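Local coordinates for trans-2-enoyl-CoA reductase [NADH] (Treponema denticola ATCC 35405, PDB 4GGO), which reduces the carbon-carbon double bond of trans-2-enoyl-CoA substrates such as crotonyl-CoA with NADH, a step of fatty acid synthesis, at residues 133-138 and 220-225; 374-379 and 383-388; 153-158 and 201-206. All coordinates share one frame; numbering follows the deposited sequence.

Contact 1. Residues 133-138 and 220-225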
ATOM      1  N   GLU A 133       4.415  23.584   5.650  1.00 35.76           N
ATOM      2  CA  GLU A 133       5.552  23.306   4.780  1.00 32.44           C
ATOM      3  C   GLU A 133       5.233  23.650   3.327  1.00 39.58           C
ATOM      4  O   GLU A 133       6.087  24.160   2.598  1.00 40.48           O
ATOM      5  CB  GLU A 133       5.979  21.841   4.907  1.00 35.08           C
ATOM      6  CG  GLU A 133       7.113  21.430   3.978  1.00 42.13           C
ATOM      7  CD  GLU A 133       8.409  22.174   4.256  1.00 43.87           C
ATOM      8  OE1 GLU A 133       8.607  22.633   5.400  1.00 42.69           O
ATOM      9  OE2 GLU A 133       9.232  22.297   3.323  1.00 38.48           O
ATOM     10  N   ALA A 134       3.999  23.377   2.915  1.00 33.65           N
ATOM     11  CA  ALA A 134       3.554  23.686   1.560  1.00 38.31           C
ATOM     12  C   ALA A 134       3.480  25.194   1.335  1.00 40.53           C
ATOM     13  O   ALA A 134       3.845  25.689   0.268  1.00 37.57           O
ATOM     14  CB  ALA A 134       2.207  23.041   1.284  1.00 34.94           C
ATOM     15  N   LYS A 135       3.001  25.917   2.344  1.00 42.11           N
ATOM     16  CA  LYS A 135       2.931  27.375   2.285  1.00 40.64           C
ATOM     17  C   LYS A 135       4.322  27.991   2.212  1.00 36.87           C
ATOM     18  O   LYS A 135       4.542  28.980   1.515  1.00 40.71           O
ATOM     19  CB  LYS A 135       2.191  27.923   3.507  1.00 38.19           C
ATOM     20  CG  LYS A 135       0.680  27.769   3.452  1.00 40.70           C
ATOM     21  CD  LYS A 135       0.063  28.725   2.444  1.00 48.80           C
ATOM     22  CE  LYS A 135      -1.434  28.492   2.314  1.00 50.52           C
ATOM     23  NZ  LYS A 135      -2.119  28.550   3.635  1.00 41.99           N
ATOM     24  N   LYS A 136       5.261  27.390   2.937  1.00 39.49           N
ATOM     25  CA  LYS A 136       6.618  27.911   3.050  1.00 37.44           C
ATOM     26  C   LYS A 136       7.384  27.845   1.731  1.00 43.01           C
ATOM     27  O   LYS A 136       8.167  28.741   1.414  1.00 38.35           O
ATOM     28  CB  LYS A 136       7.378  27.130   4.124  1.00 43.50           C
ATOM     29  CG  LYS A 136       8.805  27.591   4.351  1.00 43.58           C
ATOM     30  CD  LYS A 136       9.633  26.514   5.041  1.00 51.63           C
ATOM     31  CE  LYS A 136       8.910  25.923   6.246  1.00 57.02           C
ATOM     32  NZ  LYS A 136       9.745  24.937   6.995  1.00 62.92           N
ATOM     33  N   LYS A 137       7.154  26.781   0.969  1.00 35.18           N
ATOM     34  CA  LYS A 137       7.916  26.543  -0.251  1.00 34.57           C
ATOM     35  C   LYS A 137       7.130  26.900  -1.510  1.00 38.47           C
ATOM     36  O   LYS A 137       7.590  26.653  -2.625  1.00 42.45           O
ATOM     37  CB  LYS A 137       8.373  25.084  -0.312  1.00 44.11           C
ATOM     38  CG  LYS A 137       9.158  24.628   0.909  1.00 44.62           C
ATOM     39  CD  LYS A 137      10.501  25.337   1.012  1.00 44.08           C
ATOM     40  CE  LYS A 137      11.428  24.940  -0.128  1.00 46.81           C
ATOM     41  NZ  LYS A 137      12.782  25.548   0.013  1.00 61.63           N
ATOM     42  N   GLY A 138       5.952  27.488  -1.325  1.00 33.99           N
ATOM     43  CA  GLY A 138       5.110  27.884  -2.440  1.00 33.97           C
ATOM     44  C   GLY A 138       4.643  26.698  -3.263  1.00 34.23           C
ATOM     45  O   GLY A 138       4.567  26.770  -4.491  1.00 38.99           O
ATOM     46  N   GLU A 220      -6.966  26.018   1.933  1.00 44.85           N
ATOM     47  CA  GLU A 220      -5.722  26.775   2.004  1.00 41.83           C
ATOM     48  C   GLU A 220      -5.178  27.119   0.620  1.00 44.66           C
ATOM     49  O   GLU A 220      -4.129  27.751   0.499  1.00 44.22           O
ATOM     50  CB  GLU A 220      -4.671  25.994   2.795  1.00 43.72           C
ATOM     51  CG  GLU A 220      -5.019  25.786   4.260  1.00 39.48           C
ATOM     52  CD  GLU A 220      -4.812  27.036   5.096  1.00 51.64           C
ATOM     53  OE1 GLU A 220      -4.281  28.034   4.563  1.00 42.83           O
ATOM     54  OE2 GLU A 220      -5.176  27.018   6.291  1.00 54.09           O
ATOM     55  N   GLY A 221      -5.894  26.700  -0.419  1.00 42.07           N
ATOM     56  CA  GLY A 221      -5.475  26.952  -1.786  1.00 43.88           C
ATOM     57  C   GLY A 221      -4.201  26.214  -2.151  1.00 44.93           C
ATOM     58  O   GLY A 221      -3.344  26.746  -2.856  1.00 44.50           O
ATOM     59  N   LEU A 222      -4.078  24.981  -1.672  1.00 40.17           N
ATOM     60  CA  LEU A 222      -2.878  24.186  -1.908  1.00 40.47           C
ATOM     61  C   LEU A 222      -3.104  23.101  -2.958  1.00 42.17           C
ATOM     62  O   LEU A 222      -2.313  22.164  -3.074  1.00 38.44           O
ATOM     63  CB  LEU A 222      -2.384  23.564  -0.600  1.00 36.21           C
ATOM     64  CG  LEU A 222      -1.917  24.549   0.472  1.00 38.25           C
ATOM     65  CD1 LEU A 222      -1.521  23.811   1.738  1.00 34.40           C
ATOM     66  CD2 LEU A 222      -0.759  25.391  -0.044  1.00 37.45           C
ATOM     67  N   LEU A 223      -4.183  23.231  -3.722  1.00 42.51           N
ATOM     68  CA  LEU A 223      -4.476  22.288  -4.793  1.00 38.83           C
ATOM     69  C   LEU A 223      -4.378  22.965  -6.153  1.00 43.42           C
ATOM     70  O   LEU A 223      -5.052  23.963  -6.407  1.00 44.46           O
ATOM     71  CB  LEU A 223      -5.872  21.686  -4.619  1.00 41.90           C
ATOM     72  CG  LEU A 223      -6.173  20.991  -3.291  1.00 44.42           C
ATOM     73  CD1 LEU A 223      -7.530  20.307  -3.346  1.00 39.12           C
ATOM     74  CD2 LEU A 223      -5.078  19.998  -2.947  1.00 33.72           C
ATOM     75  N   GLU A 224      -3.535  22.421  -7.023  1.00 37.31           N
ATOM     76  CA  GLU A 224      -3.440  22.912  -8.389  1.00 41.02           C
ATOM     77  C   GLU A 224      -4.700  22.515  -9.148  1.00 44.98           C
ATOM     78  O   GLU A 224      -5.302  21.481  -8.858  1.00 44.91           O
ATOM     79  CB  GLU A 224      -2.199  22.341  -9.080  1.00 40.29           C
ATOM     80  CG  GLU A 224      -1.930  22.920 -10.459  1.00 41.66           C
ATOM     81  CD  GLU A 224      -1.761  24.427 -10.432  1.00 45.88           C
ATOM     82  OE1 GLU A 224      -0.650  24.896 -10.108  1.00 42.62           O
ATOM     83  OE2 GLU A 224      -2.741  25.143 -10.731  1.00 44.98           O
ATOM     84  N   GLU A 225      -5.105  23.346 -10.103  1.00 40.69           N
ATOM     85  CA  GLU A 225      -6.261  23.049 -10.942  1.00 44.40           C
ATOM     86  C   GLU A 225      -6.075  21.704 -11.637  1.00 43.88           C
ATOM     87  O   GLU A 225      -5.066  21.476 -12.302  1.00 40.10           O
ATOM     88  CB  GLU A 225      -6.455  24.153 -11.985  1.00 38.63           C
ATOM     89  CG  GLU A 225      -7.699  23.995 -12.849  1.00 50.52           C
ATOM     90  CD  GLU A 225      -8.959  24.481 -12.158  1.00 60.67           C
ATOM     91  OE1 GLU A 225      -8.848  25.105 -11.081  1.00 64.03           O
ATOM     92  OE2 GLU A 225     -10.062  24.241 -12.694  1.00 60.17           O
TER
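The carboxylate of E220 is the flat group that meets K135 here. It takes the ammonium at OE1 and points OE2 away from it. The K135 nitrogen stands well off the carboxylate plane. E220 CB, further back along the side chain, lies 3.7 Å from K135 NZ. The pair is a salt bridge, but the 2.4 Å between K135 NZ and E220 OE1 is very short, so its exact length is doubtful. The two side chains cross at about a right angle. K135 has CG beside the backbone N, and its chain bends at chi2 (-72°) and again at chi4 (54°), which brings NZ to E220. The same lysine also touches the backbone, with CE 3.3 Å from E220 O. Both segments lie at the C-terminal end of a helix, whose carbonyls would probably favour a positive group here.

Beside the salt bridge the contact is apolar. A134 CB rests against the forked end of L222, 3.8 Å from CD1 and 4.0 Å from CD2. L222 CD2 is also 4.0 Å from K135 CE, so the leucine packs against both residues. A134 and L222 are buried, whereas K135 is exposed. On the far side of its helix turn, K136 NZ forms a salt bridge with E133 OE1 at 3.0 Å, and E133 OE2 is held by the hydroxyl of Y113.

G221, with positive phi, ends helix 208-219 in a Schellman motif. This sends the chain into L222 and strand 223-224. L222 packs on L217 of that helix and on I131 of helix 124-136. A134 packs on F141, whose backbone bonds those of L222 and E224. The contact therefore joins the ends of helices 124-136 and 208-219 beside the start of strand 141-146 in the parallel Rossmann sheet.

Contact 2. Residues 374-379 and 383-388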
ATOM      1  N   TYR A 374       6.005 -15.874  -1.263  1.00 23.37           N
ATOM      2  CA  TYR A 374       5.231 -15.327  -0.153  1.00 28.38           C
ATOM      3  C   TYR A 374       6.144 -15.008   1.025  1.00 25.57           C
ATOM      4  O   TYR A 374       6.044 -13.936   1.622  1.00 24.92           O
ATOM      5  CB  TYR A 374       4.140 -16.309   0.278  1.00 24.69           C
ATOM      6  CG  TYR A 374       3.052 -15.698   1.137  1.00 26.29           C
ATOM      7  CD1 TYR A 374       3.285 -15.377   2.468  1.00 23.88           C
ATOM      8  CD2 TYR A 374       1.785 -15.457   0.619  1.00 25.81           C
ATOM      9  CE1 TYR A 374       2.296 -14.824   3.256  1.00 27.94           C
ATOM     10  CE2 TYR A 374       0.786 -14.904   1.401  1.00 27.36           C
ATOM     11  CZ  TYR A 374       1.048 -14.591   2.720  1.00 26.86           C
ATOM     12  OH  TYR A 374       0.061 -14.041   3.506  1.00 26.96           O
ATOM     13  N   ARG A 375       7.026 -15.948   1.361  1.00 27.76           N
ATOM     14  CA  ARG A 375       7.970 -15.752   2.459  1.00 26.95           C
ATOM     15  C   ARG A 375       8.861 -14.544   2.201  1.00 28.49           C
ATOM     16  O   ARG A 375       9.146 -13.765   3.110  1.00 27.93           O
ATOM     17  CB  ARG A 375       8.836 -16.998   2.666  1.00 29.21           C
ATOM     18  CG  ARG A 375       8.094 -18.196   3.235  1.00 35.58           C
ATOM     19  CD  ARG A 375       9.061 -19.301   3.639  1.00 27.37           C
ATOM     20  NE  ARG A 375       9.830 -19.810   2.507  1.00 34.40           N
ATOM     21  CZ  ARG A 375       9.461 -20.843   1.759  1.00 30.70           C
ATOM     22  NH1 ARG A 375       8.327 -21.480   2.019  1.00 36.65           N
ATOM     23  NH2 ARG A 375      10.223 -21.240   0.750  1.00 33.16           N
ATOM     24  N   HIS A 376       9.295 -14.391   0.953  1.00 22.78           N
ATOM     25  CA  HIS A 376      10.156 -13.278   0.578  1.00 25.36           C
ATOM     26  C   HIS A 376       9.457 -11.935   0.758  1.00 21.65           C
ATOM     27  O   HIS A 376      10.016 -11.017   1.350  1.00 24.65           O
ATOM     28  CB  HIS A 376      10.638 -13.421  -0.866  1.00 24.12           C
ATOM     29  CG  HIS A 376      11.468 -12.268  -1.338  1.00 28.29           C
ATOM     30  ND1 HIS A 376      12.749 -12.038  -0.883  1.00 30.55           N
ATOM     31  CD2 HIS A 376      11.193 -11.269  -2.210  1.00 27.67           C
ATOM     32  CE1 HIS A 376      13.231 -10.953  -1.461  1.00 32.75           C
ATOM     33  NE2 HIS A 376      12.307 -10.466  -2.270  1.00 33.10           N
ATOM     34  N   ASP A 377       8.234 -11.827   0.245  1.00 23.44           N
ATOM     35  CA  ASP A 377       7.475 -10.583   0.348  1.00 26.28           C
ATOM     36  C   ASP A 377       7.186 -10.214   1.799  1.00 28.48           C
ATOM     37  O   ASP A 377       7.267  -9.046   2.179  1.00 24.30           O
ATOM     38  CB  ASP A 377       6.171 -10.670  -0.446  1.00 22.71           C
ATOM     39  CG  ASP A 377       6.400 -10.649  -1.944  1.00 30.28           C
ATOM     40  OD1 ASP A 377       7.532 -10.331  -2.367  1.00 35.15           O
ATOM     41  OD2 ASP A 377       5.449 -10.941  -2.698  1.00 34.36           O
ATOM     42  N   PHE A 378       6.852 -11.217   2.602  1.00 25.30           N
ATOM     43  CA  PHE A 378       6.599 -11.011   4.024  1.00 29.77           C
ATOM     44  C   PHE A 378       7.852 -10.518   4.740  1.00 22.15           C
ATOM     45  O   PHE A 378       7.786  -9.621   5.581  1.00 27.61           O
ATOM     46  CB  PHE A 378       6.103 -12.311   4.666  1.00 26.93           C
ATOM     47  CG  PHE A 378       5.853 -12.202   6.144  1.00 30.46           C
ATOM     48  CD1 PHE A 378       4.667 -11.670   6.622  1.00 31.24           C
ATOM     49  CD2 PHE A 378       6.804 -12.636   7.055  1.00 32.08           C
ATOM     50  CE1 PHE A 378       4.433 -11.571   7.982  1.00 39.16           C
ATOM     51  CE2 PHE A 378       6.575 -12.539   8.416  1.00 34.31           C
ATOM     52  CZ  PHE A 378       5.388 -12.006   8.879  1.00 31.48           C
ATOM     53  N   LEU A 379       8.993 -11.107   4.396  1.00 23.92           N
ATOM     54  CA  LEU A 379      10.259 -10.782   5.046  1.00 24.14           C
ATOM     55  C   LEU A 379      10.876  -9.481   4.538  1.00 28.45           C
ATOM     56  O   LEU A 379      11.466  -8.726   5.312  1.00 28.66           O
ATOM     57  CB  LEU A 379      11.253 -11.934   4.882  1.00 25.17           C
ATOM     58  CG  LEU A 379      10.974 -13.190   5.711  1.00 28.76           C
ATOM     59  CD1 LEU A 379      11.955 -14.296   5.358  1.00 33.34           C
ATOM     60  CD2 LEU A 379      11.032 -12.873   7.197  1.00 30.04           C
ATOM     61  N   GLY A 383      12.862  -5.769   5.716  1.00 23.41           N
ATOM     62  CA  GLY A 383      14.267  -5.712   5.355  1.00 25.96           C
ATOM     63  C   GLY A 383      14.991  -7.042   5.448  1.00 28.17           C
ATOM     64  O   GLY A 383      16.220  -7.090   5.423  1.00 27.76           O
ATOM     65  N   PHE A 384      14.235  -8.128   5.553  1.00 23.19           N
ATOM     66  CA  PHE A 384      14.832  -9.456   5.620  1.00 27.75           C
ATOM     67  C   PHE A 384      14.753 -10.165   4.272  1.00 28.63           C
ATOM     68  O   PHE A 384      13.875  -9.871   3.462  1.00 31.75           O
ATOM     69  CB  PHE A 384      14.155 -10.298   6.702  1.00 26.76           C
ATOM     70  CG  PHE A 384      14.301  -9.733   8.088  1.00 32.68           C
ATOM     71  CD1 PHE A 384      15.484  -9.888   8.792  1.00 37.48           C
ATOM     72  CD2 PHE A 384      13.255  -9.051   8.687  1.00 31.28           C
ATOM     73  CE1 PHE A 384      15.622  -9.370  10.067  1.00 34.91           C
ATOM     74  CE2 PHE A 384      13.386  -8.532   9.962  1.00 34.02           C
ATOM     75  CZ  PHE A 384      14.572  -8.691  10.652  1.00 35.02           C
ATOM     76  N   ASP A 385      15.687 -11.085   4.039  1.00 29.29           N
ATOM     77  CA  ASP A 385      15.698 -11.925   2.838  1.00 29.10           C
ATOM     78  C   ASP A 385      15.869 -11.135   1.532  1.00 30.50           C
ATOM     79  O   ASP A 385      15.515 -11.616   0.457  1.00 38.11           O
ATOM     80  CB  ASP A 385      14.439 -12.802   2.777  1.00 29.33           C
ATOM     81  CG  ASP A 385      14.560 -13.942   1.777  1.00 34.84           C
ATOM     82  OD1 ASP A 385      15.585 -14.655   1.802  1.00 36.65           O
ATOM     83  OD2 ASP A 385      13.634 -14.112   0.955  1.00 33.16           O
ATOM     84  N   VAL A 386      16.417  -9.928   1.617  1.00 31.38           N
ATOM     85  CA  VAL A 386      16.647  -9.148   0.402  1.00 41.53           C
ATOM     86  C   VAL A 386      18.043  -9.415  -0.167  1.00 37.53           C
ATOM     87  O   VAL A 386      18.995  -9.662   0.575  1.00 36.16           O
ATOM     88  CB  VAL A 386      16.380  -7.633   0.605  1.00 33.74           C
ATOM     89  CG1 VAL A 386      15.577  -7.400   1.871  1.00 25.13           C
ATOM     90  CG2 VAL A 386      17.675  -6.843   0.635  1.00 43.50           C
ATOM     91  N   GLU A 387      18.144  -9.383  -1.491  1.00 35.62           N
ATOM     92  CA  GLU A 387      19.367  -9.764  -2.185  1.00 39.64           C
ATOM     93  C   GLU A 387      20.487  -8.752  -1.967  1.00 32.08           C
ATOM     94  O   GLU A 387      20.253  -7.544  -1.981  1.00 42.81           O
ATOM     95  CB  GLU A 387      19.086  -9.922  -3.683  1.00 43.24           C
ATOM     96  CG  GLU A 387      19.909 -10.995  -4.369  1.00 44.51           C
ATOM     97  CD  GLU A 387      19.468 -11.231  -5.802  1.00 55.86           C
ATOM     98  OE1 GLU A 387      19.579 -12.381  -6.280  1.00 52.08           O
ATOM     99  OE2 GLU A 387      19.010 -10.267  -6.451  1.00 59.75           O
ATOM    100  N   GLY A 388      21.701  -9.252  -1.759  1.00 37.03           N
ATOM    101  CA  GLY A 388      22.866  -8.398  -1.612  1.00 37.28           C
ATOM    102  C   GLY A 388      23.178  -8.000  -0.181  1.00 46.68           C
ATOM    103  O   GLY A 388      24.039  -7.153   0.059  1.00 47.62           O
TER
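The backbone of F384 turns back on the helix end, its N donating to L379 O over 2.8 Å, while G383 takes a positive phi. Next to this bond L379 and F384 also meet through their side chains. L379 CB and F384 CB are 3.8 Å apart, and the two side chains cross at about a right angle. The phenyl ring of F384 then runs away from the helix. L379 O lies near the plane of that ring, at its edge, 3.8 Å from F384 CD2. L379 also reaches D385, with CD1 3.9 Å from D385 CB.

H376, one turn earlier, makes the polar contact. Its ND1 donates to D385 OD2 over 2.9 Å, with an N-H...O angle of 159°. The oxygen lies in the imidazole plane, so the ring meets it squarely with its edge. The carboxylate is turned differently: ND1 comes from above its plane, and the two planes are 72° apart. With CG anti to the backbone N (chi1 177°), the imidazole swings out over the loop. The in-plane bond to OD2 favours this rotation of the ring, with D385 O close at the same edge, 3.1 Å from H376 CE1.

The loop has a further hold in Y391, whose hydroxyl bonds G383 O and V386 N. On the other side of the helix, Y374 packs on P292 and L295 of helix 291-305. H376 is about 8 Å, side chain to side chain, from V281, an NAD(+)-binding residue. The arrangement is a Schellman motif with G383 as the C-prime residue, pairing F384 N with L379 O and G383 N with A380 O. It closes helix 371-380 and is joined by a histidine-carboxylate hydrogen bond.

Contact 3. Residues 153-158 and 201-206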
ATOM      1  N   ARG A 153      -7.928   4.338  14.272  1.00 32.46           N
ATOM      2  CA  ARG A 153      -8.004   5.764  13.968  1.00 31.53           C
ATOM      3  C   ARG A 153      -8.630   6.552  15.114  1.00 36.31           C
ATOM      4  O   ARG A 153      -9.708   6.210  15.603  1.00 31.94           O
ATOM      5  CB  ARG A 153      -8.798   6.016  12.685  1.00 31.45           C
ATOM      6  CG  ARG A 153      -9.102   7.492  12.443  1.00 32.64           C
ATOM      7  CD  ARG A 153      -9.843   7.721  11.136  1.00 33.57           C
ATOM      8  NE  ARG A 153     -10.122   9.138  10.910  1.00 31.17           N
ATOM      9  CZ  ARG A 153     -11.332   9.637  10.680  1.00 32.78           C
ATOM     10  NH1 ARG A 153     -12.388   8.836  10.637  1.00 30.50           N
ATOM     11  NH2 ARG A 153     -11.487  10.939  10.486  1.00 29.38           N
ATOM     12  N   THR A 154      -7.946   7.610  15.537  1.00 36.10           N
ATOM     13  CA  THR A 154      -8.486   8.511  16.544  1.00 33.63           C
ATOM     14  C   THR A 154      -9.228   9.655  15.866  1.00 33.19           C
ATOM     15  O   THR A 154      -8.626  10.457  15.150  1.00 39.35           O
ATOM     16  CB  THR A 154      -7.378   9.090  17.443  1.00 36.44           C
ATOM     17  OG1 THR A 154      -6.652   8.020  18.061  1.00 31.42           O
ATOM     18  CG2 THR A 154      -7.976   9.979  18.522  1.00 33.28           C
ATOM     19  N   ASP A 155     -10.538   9.714  16.082  1.00 32.84           N
ATOM     20  CA  ASP A 155     -11.373  10.762  15.504  1.00 34.98           C
ATOM     21  C   ASP A 155     -10.883  12.133  15.958  1.00 43.63           C
ATOM     22  O   ASP A 155     -10.844  12.421  17.154  1.00 41.11           O
ATOM     23  CB  ASP A 155     -12.836  10.554  15.906  1.00 39.79           C
ATOM     24  CG  ASP A 155     -13.801  11.387  15.074  1.00 44.27           C
ATOM     25  OD1 ASP A 155     -13.540  12.588  14.857  1.00 52.21           O
ATOM     26  OD2 ASP A 155     -14.830  10.832  14.637  1.00 46.70           O
ATOM     27  N   PRO A 156     -10.508  12.985  14.994  1.00 42.46           N
ATOM     28  CA  PRO A 156      -9.942  14.309  15.280  1.00 47.95           C
ATOM     29  C   PRO A 156     -10.957  15.278  15.882  1.00 52.06           C
ATOM     30  O   PRO A 156     -10.559  16.300  16.436  1.00 58.81           O
ATOM     31  CB  PRO A 156      -9.507  14.802  13.898  1.00 43.50           C
ATOM     32  CG  PRO A 156     -10.408  14.090  12.950  1.00 41.67           C
ATOM     33  CD  PRO A 156     -10.614  12.733  13.547  1.00 42.75           C
ATOM     34  N   ASP A 157     -12.243  14.961  15.775  1.00 50.06           N
ATOM     35  CA  ASP A 157     -13.285  15.852  16.278  1.00 53.60           C
ATOM     36  C   ASP A 157     -13.795  15.447  17.659  1.00 51.43           C
ATOM     37  O   ASP A 157     -14.341  16.272  18.389  1.00 55.94           O
ATOM     38  CB  ASP A 157     -14.454  15.928  15.292  1.00 50.15           C
ATOM     39  CG  ASP A 157     -14.076  16.603  13.989  1.00 50.77           C
ATOM     40  OD1 ASP A 157     -13.136  17.427  13.994  1.00 50.42           O
ATOM     41  OD2 ASP A 157     -14.721  16.315  12.958  1.00 57.93           O
ATOM     42  N   THR A 158     -13.617  14.179  18.013  1.00 46.17           N
ATOM     43  CA  THR A 158     -14.156  13.664  19.269  1.00 46.30           C
ATOM     44  C   THR A 158     -13.074  13.097  20.186  1.00 49.35           C
ATOM     45  O   THR A 158     -13.224  13.101  21.407  1.00 52.51           O
ATOM     46  CB  THR A 158     -15.228  12.586  19.018  1.00 52.46           C
ATOM     47  OG1 THR A 158     -14.635  11.458  18.364  1.00 50.91           O
ATOM     48  CG2 THR A 158     -16.348  13.138  18.148  1.00 39.70           C
ATOM     49  N   THR A 201     -15.089   0.051  11.516  1.00 34.69           N
ATOM     50  CA  THR A 201     -14.275  -0.300  10.357  1.00 34.51           C
ATOM     51  C   THR A 201     -14.379   0.768   9.273  1.00 27.75           C
ATOM     52  O   THR A 201     -13.376   1.148   8.667  1.00 31.41           O
ATOM     53  CB  THR A 201     -14.675  -1.675   9.783  1.00 33.97           C
ATOM     54  OG1 THR A 201     -14.497  -2.679  10.789  1.00 32.87           O
ATOM     55  CG2 THR A 201     -13.820  -2.024   8.573  1.00 35.72           C
ATOM     56  N   VAL A 202     -15.593   1.257   9.040  1.00 25.63           N
ATOM     57  CA  VAL A 202     -15.817   2.338   8.085  1.00 28.77           C
ATOM     58  C   VAL A 202     -15.132   3.618   8.558  1.00 29.91           C
ATOM     59  O   VAL A 202     -14.567   4.366   7.758  1.00 29.13           O
ATOM     60  CB  VAL A 202     -17.324   2.600   7.870  1.00 32.54           C
ATOM     61  CG1 VAL A 202     -17.540   3.805   6.967  1.00 26.21           C
ATOM     62  CG2 VAL A 202     -17.999   1.368   7.287  1.00 29.93           C
ATOM     63  N   LYS A 203     -15.180   3.858   9.865  1.00 30.08           N
ATOM     64  CA  LYS A 203     -14.526   5.017  10.464  1.00 32.54           C
ATOM     65  C   LYS A 203     -13.026   5.005  10.203  1.00 29.73           C
ATOM     66  O   LYS A 203     -12.415   6.050   9.983  1.00 32.09           O
ATOM     67  CB  LYS A 203     -14.784   5.052  11.973  1.00 36.67           C
ATOM     68  CG  LYS A 203     -15.880   6.011  12.403  1.00 36.29           C
ATOM     69  CD  LYS A 203     -15.467   7.453  12.162  1.00 41.78           C
ATOM     70  CE  LYS A 203     -16.542   8.423  12.621  1.00 50.25           C
ATOM     71  NZ  LYS A 203     -16.160   9.838  12.355  1.00 37.54           N
ATOM     72  N   VAL A 204     -12.439   3.813  10.220  1.00 29.96           N
ATOM     73  CA  VAL A 204     -10.996   3.667  10.077  1.00 31.11           C
ATOM     74  C   VAL A 204     -10.560   3.492   8.621  1.00 32.28           C
ATOM     75  O   VAL A 204      -9.577   4.092   8.185  1.00 29.80           O
ATOM     76  CB  VAL A 204     -10.474   2.482  10.919  1.00 30.30           C
ATOM     77  CG1 VAL A 204      -8.979   2.307  10.730  1.00 28.48           C
ATOM     78  CG2 VAL A 204     -10.803   2.691  12.389  1.00 31.23           C
ATOM     79  N   MET A 205     -11.298   2.681   7.869  1.00 28.49           N
ATOM     80  CA  MET A 205     -10.883   2.316   6.517  1.00 31.99           C
ATOM     81  C   MET A 205     -11.672   3.008   5.402  1.00 32.52           C
ATOM     82  O   MET A 205     -11.383   2.817   4.222  1.00 33.40           O
ATOM     83  CB  MET A 205     -10.941   0.797   6.338  1.00 32.18           C
ATOM     84  CG  MET A 205     -10.092   0.028   7.337  1.00 33.19           C
ATOM     85  SD  MET A 205     -10.207  -1.755   7.113  1.00 45.15           S
ATOM     86  CE  MET A 205      -9.600  -1.926   5.436  1.00 54.33           C
ATOM     87  N   GLY A 206     -12.662   3.813   5.776  1.00 30.20           N
ATOM     88  CA  GLY A 206     -13.449   4.545   4.799  1.00 25.74           C
ATOM     89  C   GLY A 206     -12.711   5.755   4.255  1.00 25.01           C
ATOM     90  O   GLY A 206     -11.483   5.818   4.307  1.00 30.38           O
TER
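R153 lies against the last turn of helix 195-205. Its CB packs on V204, 3.9 Å from CG2. The side chain is extended, with CG anti to the backbone N (chi1 171°), and runs past K203 O, which is 3.3 Å from CD. NH1, on the same side of the guanidinium as CD, donates to K203 O over 2.9 Å. The bond is not straight, at 146°, and the oxygen is somewhat off the guanidinium plane. The positive charge is probably favoured by the carbonyl end of the helix. R153 NH1 and K203 NZ are only 4.3 Å apart, but E208 OE1 forms a salt bridge with each and probably offsets their charges. R153 is also about 6 Å, side chain to side chain, from the NAD(+)-binding D120.

R153 and T154 belong to strand 152-154, which pairs antiparallel with strand 161-163. The contact sets the helix against this two-stranded sheet, where H162 touches both K203 and V204.

D155 follows, with both carboxylate oxygens in use. OD2 meets K203 NZ in a salt bridge of 2.8 Å, on the syn side but out of the carboxylate plane. OD1 accepts from D157 N at 2.9 Å through its anti lone pair, an Asx turn. P156 packs on R212 of helix 208-219, and D157 forms a salt bridge with R212.

Along the chain, the first segment of contact 1 comes first. Both segments of contact 3 follow, then the second segment of contact 1, and contact 2 comes last. Contacts 1 and 3 both lie in the catalytic region, with their centres about 26 Å apart. Helix 208-219 links them: its end leads into contact 1, and its residues E208 and R212 reach contact 3. Contact 2 belongs to a later region, on the opposite side of the chain's centre from both, its centre about 38 Å from that of contact 1 and about 32 Å from that of contact 3. None of the three touch. Contacts 2 and 3 lie near NAD(+)-binding residues, whereas contact 1 packs helix ends remote from the known sites.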